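Local coordinates for protein cyclic GMP-AMP synthase-like receptor (Tribolium castaneum, PDB 7LT2) that senses double-stranded RNA and makes the cyclic dinucleotide second messenger 2',3'-cGAMP from ATP and GTP in innate immunity, at residues S30-F35 with F71-L76; E37-Q42 with R136-L141. All blocks are in the same frame, centred on the assembly; numbering follows the deposited sequence.

The long helix 18-42, close to the N terminus, supplies one partner to both contacts. Contact 1 sets its 30-35 portion against strand 70-77, closing a loop of 35 residues that holds the end of the helix, helix 44-49, strand 50-56 and helix 58-61. Contact 2 uses the next turns, 37-42, and closes a longer loop of 93 residues at helix 131-147. The segments alternate along the chain, so the two loops cross. The contacts lie about 12 Å apart, centre to centre, and they meet where I75 CD1 approaches M138 CE at 4.1 Å. Together they tie helix 18-42 to the central sheet and to a second helix.

Contact 1 (S30-F35 with F71-L76); sequences SVLRTF and FDLDIL
L32 carries the helix side of this contact, and one methyl does the touching. The apolar packing has two parts. L32 CD1 stands 3.7 Å from F71 CZ, approaching the ring obliquely, and its next neighbour on that ring, CE2, lies at 4.1 Å. The same CD1 is 4.2 Å from L73 CD1, so the one methyl touches both the CZ corner of the ring and a leucine methyl, in directions roughly at right angles. F71 and L32 reach toward each other from opposite directions. The phenylalanine gets there because CG sits between the backbone N and carbonyl carbon (chi1 68°), which swings the ring off the strand toward the helix. All three side chains are buried, yet the interface is thin, with 128 Å² covered in total, and the nearest alpha carbons, L32 CA and L73 CA, are 8.6 Å apart. Other parts of the fold fill in the surroundings: L73 also packs on V53, Y55 and V192, while Y60 meets the F71 ring edge-to-face.

Polar bonding runs along the backbones instead. F71 and L73 pair with strand 188-200, and D72 with G56 of strand 50-56, which places 71-76 in the middle of the sheet. The D72 side chain leaves the strand on the face opposite L73.

Such layering is that of the nucleotidyltransferase fold of the cGAS family: a long helix, probably the counterpart of the cGAS spine helix, backs the sheet strand whose other face bears D72, a likely magnesium ligand together with E70 and D193.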
ATOM      1  N   SER A  30       6.580 -14.514   8.304  1.00 18.76           N
ATOM      2  CA  SER A  30       7.596 -15.207   9.089  1.00 16.37           C
ATOM      3  C   SER A  30       8.993 -14.964   8.527  1.00 18.43           C
ATOM      4  O   SER A  30       9.942 -14.721   9.284  1.00 19.25           O
ATOM      5  CB  SER A  30       7.282 -16.705   9.143  1.00 21.18           C
ATOM      6  OG  SER A  30       8.177 -17.383  10.011  1.00 28.94           O
ATOM      7  N   VAL A  31       9.146 -15.016   7.204  1.00 17.01           N
ATOM      8  CA  VAL A  31      10.432 -14.677   6.593  1.00 16.29           C
ATOM      9  C   VAL A  31      10.865 -13.273   7.001  1.00 17.07           C
ATOM     10  O   VAL A  31      12.020 -13.044   7.381  1.00 17.61           O
ATOM     11  CB  VAL A  31      10.356 -14.814   5.063  1.00 17.39           C
ATOM     12  CG1 VAL A  31      11.555 -14.137   4.407  1.00 20.03           C
ATOM     13  CG2 VAL A  31      10.280 -16.282   4.674  1.00 19.65           C
ATOM     14  N   LEU A  32       9.936 -12.314   6.944  1.00 17.23           N
ATOM     15  CA  LEU A  32      10.292 -10.930   7.240  1.00 15.52           C
ATOM     16  C   LEU A  32      10.588 -10.714   8.724  1.00 15.80           C
ATOM     17  O   LEU A  32      11.455  -9.896   9.058  1.00 16.89           O
ATOM     18  CB  LEU A  32       9.184  -9.994   6.755  1.00 15.85           C
ATOM     19  CG  LEU A  32       8.997  -9.992   5.231  1.00 16.95           C
ATOM     20  CD1 LEU A  32       7.686  -9.289   4.855  1.00 16.51           C
ATOM     21  CD2 LEU A  32      10.186  -9.334   4.533  1.00 19.06           C
ATOM     22  N   ARG A  33       9.906 -11.431   9.627  1.00 15.99           N
ATOM     23  CA  ARG A  33      10.267 -11.322  11.040  1.00 14.78           C
ATOM     24  C   ARG A  33      11.691 -11.810  11.279  1.00 18.25           C
ATOM     25  O   ARG A  33      12.448 -11.194  12.044  1.00 17.89           O
ATOM     26  CB  ARG A  33       9.278 -12.094  11.915  1.00 16.56           C
ATOM     27  CG  ARG A  33       8.043 -11.296  12.305  1.00 20.22           C
ATOM     28  CD  ARG A  33       7.262 -11.984  13.417  1.00 21.19           C
ATOM     29  NE  ARG A  33       6.686 -13.239  12.953  1.00 28.04           N
ATOM     30  CZ  ARG A  33       5.499 -13.345  12.371  1.00 20.93           C
ATOM     31  NH1 ARG A  33       4.714 -12.295  12.206  1.00 29.27           N
ATOM     32  NH2 ARG A  33       5.092 -14.536  11.945  1.00 29.63           N
ATOM     33  N   THR A  34      12.078 -12.910  10.632  1.00 17.03           N
ATOM     34  CA  THR A  34      13.458 -13.374  10.737  1.00 18.32           C
ATOM     35  C   THR A  34      14.430 -12.307  10.248  1.00 19.28           C
ATOM     36  O   THR A  34      15.462 -12.056  10.883  1.00 17.57           O
ATOM     37  CB  THR A  34      13.649 -14.665   9.939  1.00 19.85           C
ATOM     38  OG1 THR A  34      12.726 -15.658  10.404  1.00 19.77           O
ATOM     39  CG2 THR A  34      15.073 -15.188  10.110  1.00 21.78           C
ATOM     40  N   PHE A  35      14.107 -11.655   9.131  1.00 15.79           N
ATOM     41  CA  PHE A  35      14.999 -10.635   8.595  1.00 16.45           C
ATOM     42  C   PHE A  35      15.075  -9.420   9.515  1.00 17.00           C
ATOM     43  O   PHE A  35      16.165  -8.885   9.753  1.00 17.57           O
ATOM     44  CB  PHE A  35      14.545 -10.227   7.190  1.00 14.36           C
ATOM     45  CG  PHE A  35      15.550  -9.379   6.461  1.00 17.58           C
ATOM     46  CD1 PHE A  35      16.532  -9.963   5.682  1.00 25.73           C
ATOM     47  CD2 PHE A  35      15.522  -8.004   6.577  1.00 16.05           C
ATOM     48  CE1 PHE A  35      17.464  -9.182   5.020  1.00 21.25           C
ATOM     49  CE2 PHE A  35      16.448  -7.221   5.922  1.00 17.76           C
ATOM     50  CZ  PHE A  35      17.422  -7.815   5.144  1.00 20.82           C
ATOM     51  N   PHE A  71       4.296  -6.224  -2.097  1.00 17.81           N
ATOM     52  CA  PHE A  71       3.715  -5.324  -1.110  1.00 16.80           C
ATOM     53  C   PHE A  71       4.839  -4.567  -0.416  1.00 18.32           C
ATOM     54  O   PHE A  71       6.025  -4.840  -0.623  1.00 18.28           O
ATOM     55  CB  PHE A  71       2.816  -6.059  -0.094  1.00 19.22           C
ATOM     56  CG  PHE A  71       3.546  -6.990   0.842  1.00 18.59           C
ATOM     57  CD1 PHE A  71       3.773  -8.309   0.488  1.00 23.66           C
ATOM     58  CD2 PHE A  71       3.953  -6.558   2.096  1.00 20.29           C
ATOM     59  CE1 PHE A  71       4.419  -9.177   1.353  1.00 25.91           C
ATOM     60  CE2 PHE A  71       4.604  -7.421   2.967  1.00 22.02           C
ATOM     61  CZ  PHE A  71       4.838  -8.731   2.592  1.00 24.47           C
ATOM     62  N   ASP A  72       4.445  -3.588   0.391  1.00 16.98           N
ATOM     63  CA  ASP A  72       5.375  -2.747   1.137  1.00 18.45           C
ATOM     64  C   ASP A  72       5.442  -3.189   2.592  1.00 18.98           C
ATOM     65  O   ASP A  72       4.411  -3.281   3.265  1.00 18.75           O
ATOM     66  CB  ASP A  72       4.951  -1.279   1.089  1.00 22.24           C
ATOM     67  CG  ASP A  72       5.297  -0.604  -0.216  1.00 23.01           C
ATOM     68  OD1 ASP A  72       5.897  -1.253  -1.103  1.00 23.35           O
ATOM     69  OD2 ASP A  72       4.960   0.591  -0.345  1.00 27.58           O
ATOM     70  N   LEU A  73       6.654  -3.425   3.086  1.00 18.28           N
ATOM     71  CA  LEU A  73       6.866  -3.549   4.524  1.00 17.06           C
ATOM     72  C   LEU A  73       7.174  -2.157   5.056  1.00 17.06           C
ATOM     73  O   LEU A  73       8.299  -1.668   4.934  1.00 17.33           O
ATOM     74  CB  LEU A  73       7.992  -4.525   4.846  1.00 17.39           C
ATOM     75  CG  LEU A  73       8.097  -4.831   6.348  1.00 16.18           C
ATOM     76  CD1 LEU A  73       6.880  -5.621   6.806  1.00 16.13           C
ATOM     77  CD2 LEU A  73       9.382  -5.580   6.644  1.00 20.16           C
ATOM     78  N   ASP A  74       6.164  -1.505   5.629  1.00 17.92           N
ATOM     79  CA  ASP A  74       6.352  -0.200   6.254  1.00 19.19           C
ATOM     80  C   ASP A  74       6.928  -0.430   7.644  1.00 17.05           C
ATOM     81  O   ASP A  74       6.223  -0.860   8.563  1.00 16.04           O
ATOM     82  CB  ASP A  74       5.038   0.571   6.300  1.00 19.74           C
ATOM     83  CG  ASP A  74       4.579   1.014   4.928  1.00 21.16           C
ATOM     84  OD1 ASP A  74       5.443   1.292   4.063  1.00 19.96           O
ATOM     85  OD2 ASP A  74       3.355   1.067   4.703  1.00 23.47           O
ATOM     86  N   ILE A  75       8.222  -0.160   7.790  1.00 15.05           N
ATOM     87  CA  ILE A  75       8.945  -0.370   9.039  1.00 17.15           C
ATOM     88  C   ILE A  75       8.786   0.900   9.867  1.00 16.57           C
ATOM     89  O   ILE A  75       9.326   1.951   9.511  1.00 18.01           O
ATOM     90  CB  ILE A  75      10.421  -0.690   8.770  1.00 18.50           C
ATOM     91  CG1 ILE A  75      10.541  -1.943   7.898  1.00 16.07           C
ATOM     92  CG2 ILE A  75      11.196  -0.868  10.082  1.00 17.56           C
ATOM     93  CD1 ILE A  75      11.927  -2.168   7.315  1.00 19.64           C
ATOM     94  N   LEU A  76       8.032   0.815  10.965  1.00 17.36           N
ATOM     95  CA  LEU A  76       7.631   2.007  11.712  1.00 14.35           C
ATOM     96  C   LEU A  76       8.634   2.281  12.832  1.00 16.84           C
ATOM     97  O   LEU A  76       8.737   1.510  13.795  1.00 16.92           O
ATOM     98  CB  LEU A  76       6.216   1.849  12.266  1.00 16.44           C
ATOM     99  CG  LEU A  76       5.131   1.487  11.238  1.00 19.57           C
ATOM    100  CD1 LEU A  76       3.750   1.675  11.837  1.00 17.35           C
ATOM    101  CD2 LEU A  76       5.260   2.301   9.960  1.00 17.94           C
TER

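Contact 2 (E37-Q42 with R136-L141)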
ATOM      1  N   GLU A  37      14.479  -9.273  12.742  1.00 16.65           N
ATOM      2  CA  GLU A  37      15.211  -9.629  13.956  1.00 16.80           C
ATOM      3  C   GLU A  37      16.713  -9.580  13.717  1.00 21.10           C
ATOM      4  O   GLU A  37      17.475  -9.145  14.591  1.00 20.08           O
ATOM      5  CB  GLU A  37      14.793 -11.016  14.455  1.00 21.96           C
ATOM      6  CG  GLU A  37      13.476 -11.030  15.210  1.00 25.67           C
ATOM      7  CD  GLU A  37      13.528 -10.191  16.481  1.00 24.28           C
ATOM      8  OE1 GLU A  37      14.486 -10.348  17.266  1.00 32.33           O
ATOM      9  OE2 GLU A  37      12.612  -9.371  16.689  1.00 29.67           O
ATOM     10  N   GLN A  38      17.159 -10.017  12.536  1.00 20.02           N
ATOM     11  CA  GLN A  38      18.579  -9.920  12.212  1.00 20.20           C
ATOM     12  C   GLN A  38      19.007  -8.468  12.050  1.00 18.29           C
ATOM     13  O   GLN A  38      20.121  -8.100  12.443  1.00 19.80           O
ATOM     14  CB  GLN A  38      18.891 -10.727  10.950  1.00 22.17           C
ATOM     15  CG  GLN A  38      20.383 -10.853  10.634  1.00 22.30           C
ATOM     16  CD  GLN A  38      21.110 -11.806  11.568  1.00 29.36           C
ATOM     17  OE1 GLN A  38      20.527 -12.353  12.508  1.00 28.27           O
ATOM     18  NE2 GLN A  38      22.399 -12.009  11.311  1.00 29.60           N
ATOM     19  N   MET A  39      18.133  -7.626  11.487  1.00 17.82           N
ATOM     20  CA  MET A  39      18.428  -6.197  11.397  1.00 17.47           C
ATOM     21  C   MET A  39      18.706  -5.598  12.772  1.00 18.65           C
ATOM     22  O   MET A  39      19.619  -4.775  12.926  1.00 18.23           O
ATOM     23  CB  MET A  39      17.271  -5.455  10.728  1.00 17.42           C
ATOM     24  CG  MET A  39      17.110  -5.715   9.239  1.00 16.19           C
ATOM     25  SD  MET A  39      15.602  -4.961   8.576  1.00 18.36           S
ATOM     26  CE  MET A  39      15.940  -3.215   8.809  1.00 21.11           C
ATOM     27  N   LYS A  40      17.929  -5.997  13.782  1.00 17.46           N
ATOM     28  CA  LYS A  40      18.142  -5.486  15.135  1.00 15.36           C
ATOM     29  C   LYS A  40      19.531  -5.836  15.656  1.00 18.72           C
ATOM     30  O   LYS A  40      20.138  -5.049  16.393  1.00 22.88           O
ATOM     31  CB  LYS A  40      17.070  -6.037  16.079  1.00 18.21           C
ATOM     32  CG  LYS A  40      15.652  -5.584  15.779  1.00 18.20           C
ATOM     33  CD  LYS A  40      14.685  -6.293  16.727  1.00 20.18           C
ATOM     34  CE  LYS A  40      13.251  -5.834  16.531  1.00 23.41           C
ATOM     35  NZ  LYS A  40      12.323  -6.596  17.429  1.00 25.73           N
ATOM     36  N   THR A  41      20.054  -7.014  15.292  1.00 19.78           N
ATOM     37  CA  THR A  41      21.386  -7.398  15.757  1.00 20.72           C
ATOM     38  C   THR A  41      22.485  -6.547  15.133  1.00 20.66           C
ATOM     39  O   THR A  41      23.593  -6.492  15.679  1.00 24.24           O
ATOM     40  CB  THR A  41      21.676  -8.872  15.460  1.00 22.43           C
ATOM     41  OG1 THR A  41      21.936  -9.042  14.058  1.00 21.69           O
ATOM     42  CG2 THR A  41      20.511  -9.748  15.872  1.00 23.01           C
ATOM     43  N   GLN A  42      22.198  -5.883  14.013  1.00 18.80           N
ATOM     44  CA  GLN A  42      23.197  -5.138  13.260  1.00 20.15           C
ATOM     45  C   GLN A  42      23.238  -3.652  13.589  1.00 23.49           C
ATOM     46  O   GLN A  42      24.153  -2.963  13.127  1.00 21.89           O
ATOM     47  CB  GLN A  42      22.949  -5.313  11.754  1.00 18.62           C
ATOM     48  CG  GLN A  42      23.138  -6.740  11.292  1.00 21.96           C
ATOM     49  CD  GLN A  42      24.498  -7.276  11.676  1.00 25.81           C
ATOM     50  OE1 GLN A  42      25.522  -6.798  11.188  1.00 25.18           O
ATOM     51  NE2 GLN A  42      24.520  -8.257  12.572  1.00 21.57           N
ATOM     52  N   ARG A 136      18.823   6.369   2.790  1.00 20.87           N
ATOM     53  CA  ARG A 136      20.199   5.884   2.711  1.00 20.14           C
ATOM     54  C   ARG A 136      20.569   5.077   3.947  1.00 18.36           C
ATOM     55  O   ARG A 136      21.281   4.070   3.850  1.00 20.79           O
ATOM     56  CB  ARG A 136      21.166   7.054   2.522  1.00 21.05           C
ATOM     57  CG  ARG A 136      21.028   7.723   1.172  1.00 27.60           C
ATOM     58  CD  ARG A 136      22.196   8.645   0.873  1.00 38.39           C
ATOM     59  NE  ARG A 136      22.198   9.822   1.731  1.00 39.10           N
ATOM     60  CZ  ARG A 136      21.485  10.917   1.501  1.00 42.48           C
ATOM     61  NH1 ARG A 136      20.678  11.010   0.457  1.00 37.42           N
ATOM     62  NH2 ARG A 136      21.588  11.945   2.337  1.00 47.08           N
ATOM     63  N   TRP A 137      20.086   5.500   5.118  1.00 17.08           N
ATOM     64  CA  TRP A 137      20.368   4.769   6.348  1.00 20.89           C
ATOM     65  C   TRP A 137      19.757   3.376   6.309  1.00 18.37           C
ATOM     66  O   TRP A 137      20.412   2.392   6.672  1.00 18.86           O
ATOM     67  CB  TRP A 137      19.844   5.558   7.546  1.00 21.98           C
ATOM     68  CG  TRP A 137      20.007   4.878   8.866  1.00 19.75           C
ATOM     69  CD1 TRP A 137      21.121   4.874   9.652  1.00 20.85           C
ATOM     70  CD2 TRP A 137      19.014   4.129   9.570  1.00 20.43           C
ATOM     71  NE1 TRP A 137      20.885   4.158  10.804  1.00 18.47           N
ATOM     72  CE2 TRP A 137      19.597   3.694  10.778  1.00 19.89           C
ATOM     73  CE3 TRP A 137      17.686   3.789   9.302  1.00 18.13           C
ATOM     74  CZ2 TRP A 137      18.900   2.928  11.710  1.00 21.03           C
ATOM     75  CZ3 TRP A 137      16.995   3.026  10.227  1.00 21.52           C
ATOM     76  CH2 TRP A 137      17.604   2.605  11.418  1.00 19.41           C
ATOM     77  N   MET A 138      18.504   3.268   5.858  1.00 16.47           N
ATOM     78  CA  MET A 138      17.857   1.961   5.804  1.00 16.20           C
ATOM     79  C   MET A 138      18.510   1.062   4.757  1.00 18.11           C
ATOM     80  O   MET A 138      18.709  -0.133   4.999  1.00 19.12           O
ATOM     81  CB  MET A 138      16.362   2.129   5.520  1.00 18.31           C
ATOM     82  CG  MET A 138      15.597   0.821   5.408  1.00 17.53           C
ATOM     83  SD  MET A 138      15.675  -0.168   6.920  1.00 20.53           S
ATOM     84  CE  MET A 138      14.625   0.782   8.011  1.00 22.79           C
ATOM     85  N   GLU A 139      18.851   1.620   3.592  1.00 22.00           N
ATOM     86  CA  GLU A 139      19.544   0.847   2.565  1.00 20.07           C
ATOM     87  C   GLU A 139      20.851   0.271   3.102  1.00 20.98           C
ATOM     88  O   GLU A 139      21.155  -0.909   2.892  1.00 22.82           O
ATOM     89  CB  GLU A 139      19.797   1.730   1.339  1.00 23.46           C
ATOM     90  CG  GLU A 139      20.725   1.135   0.301  1.00 30.54           C
ATOM     91  CD  GLU A 139      21.056   2.121  -0.812  1.00 41.43           C
ATOM     92  OE1 GLU A 139      20.644   3.297  -0.717  1.00 39.95           O
ATOM     93  OE2 GLU A 139      21.732   1.718  -1.783  1.00 47.86           O
ATOM     94  N   SER A 140      21.632   1.091   3.811  1.00 18.36           N
ATOM     95  CA  SER A 140      22.877   0.610   4.400  1.00 21.38           C
ATOM     96  C   SER A 140      22.619  -0.507   5.407  1.00 20.82           C
ATOM     97  O   SER A 140      23.319  -1.527   5.408  1.00 20.39           O
ATOM     98  CB  SER A 140      23.619   1.777   5.056  1.00 23.07           C
ATOM     99  OG  SER A 140      24.744   1.329   5.784  1.00 27.22           O
ATOM    100  N   LEU A 141      21.601  -0.341   6.256  1.00 18.04           N
ATOM    101  CA  LEU A 141      21.288  -1.360   7.254  1.00 19.61           C
ATOM    102  C   LEU A 141      20.834  -2.662   6.602  1.00 18.44           C
ATOM    103  O   LEU A 141      21.208  -3.753   7.050  1.00 18.82           O
ATOM    104  CB  LEU A 141      20.218  -0.836   8.211  1.00 19.74           C
ATOM    105  CG  LEU A 141      19.675  -1.800   9.262  1.00 20.06           C
ATOM    106  CD1 LEU A 141      20.804  -2.413  10.090  1.00 21.65           C
ATOM    107  CD2 LEU A 141      18.681  -1.072  10.146  1.00 23.34           C
TER
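M39 ends against M138 and L141, three residues apart on helix 131-147. Its CE lies 3.6 Å from M138 SD and 3.7 Å from L141 CD2, and the M39 chain crosses both partners at about a right angle. A bend at the last torsion (chi3 65°) turns CE into this position. M138 brings its sulfur up by a bend at chi2; a further bend at chi3 turns its own CE on toward I75. The second branch of L141 works a little further along: CD1 rests 4.0 Å from Q42 CB and close to M39 O, so one leucine spans side chain and backbone of the partner helix. F46 of helix 44-49 packs on M39 and L141 as well, adding a third helix to this apolar cluster.

The two helical segments run nearly perpendicular, at 102°, with axes 11.5 Å apart, a wide crossing bridged by long side chains. It joins two helices of the nucleotidyltransferase domain; the M138 side chain lies about 10 Å from that of D193, a probable magnesium ligand.

Toward solvent the character changes. Beyond CB, Q42 turns away from L141, and its NE2 donates to T41 OG1 in an almost straight bond of 3.1 Å, with the acceptor close to the amide plane. T41 OG1 in turn donates to Q38 O at 2.6 Å, in the carbonyl plane and on a lone pair, so a short polar chain runs along the helix surface. K40 points away from helix 131-147; its NZ forms a salt bridge with E37 OE2 at 2.9 Å, on the syn side but tilted 30° out of the carboxylate plane.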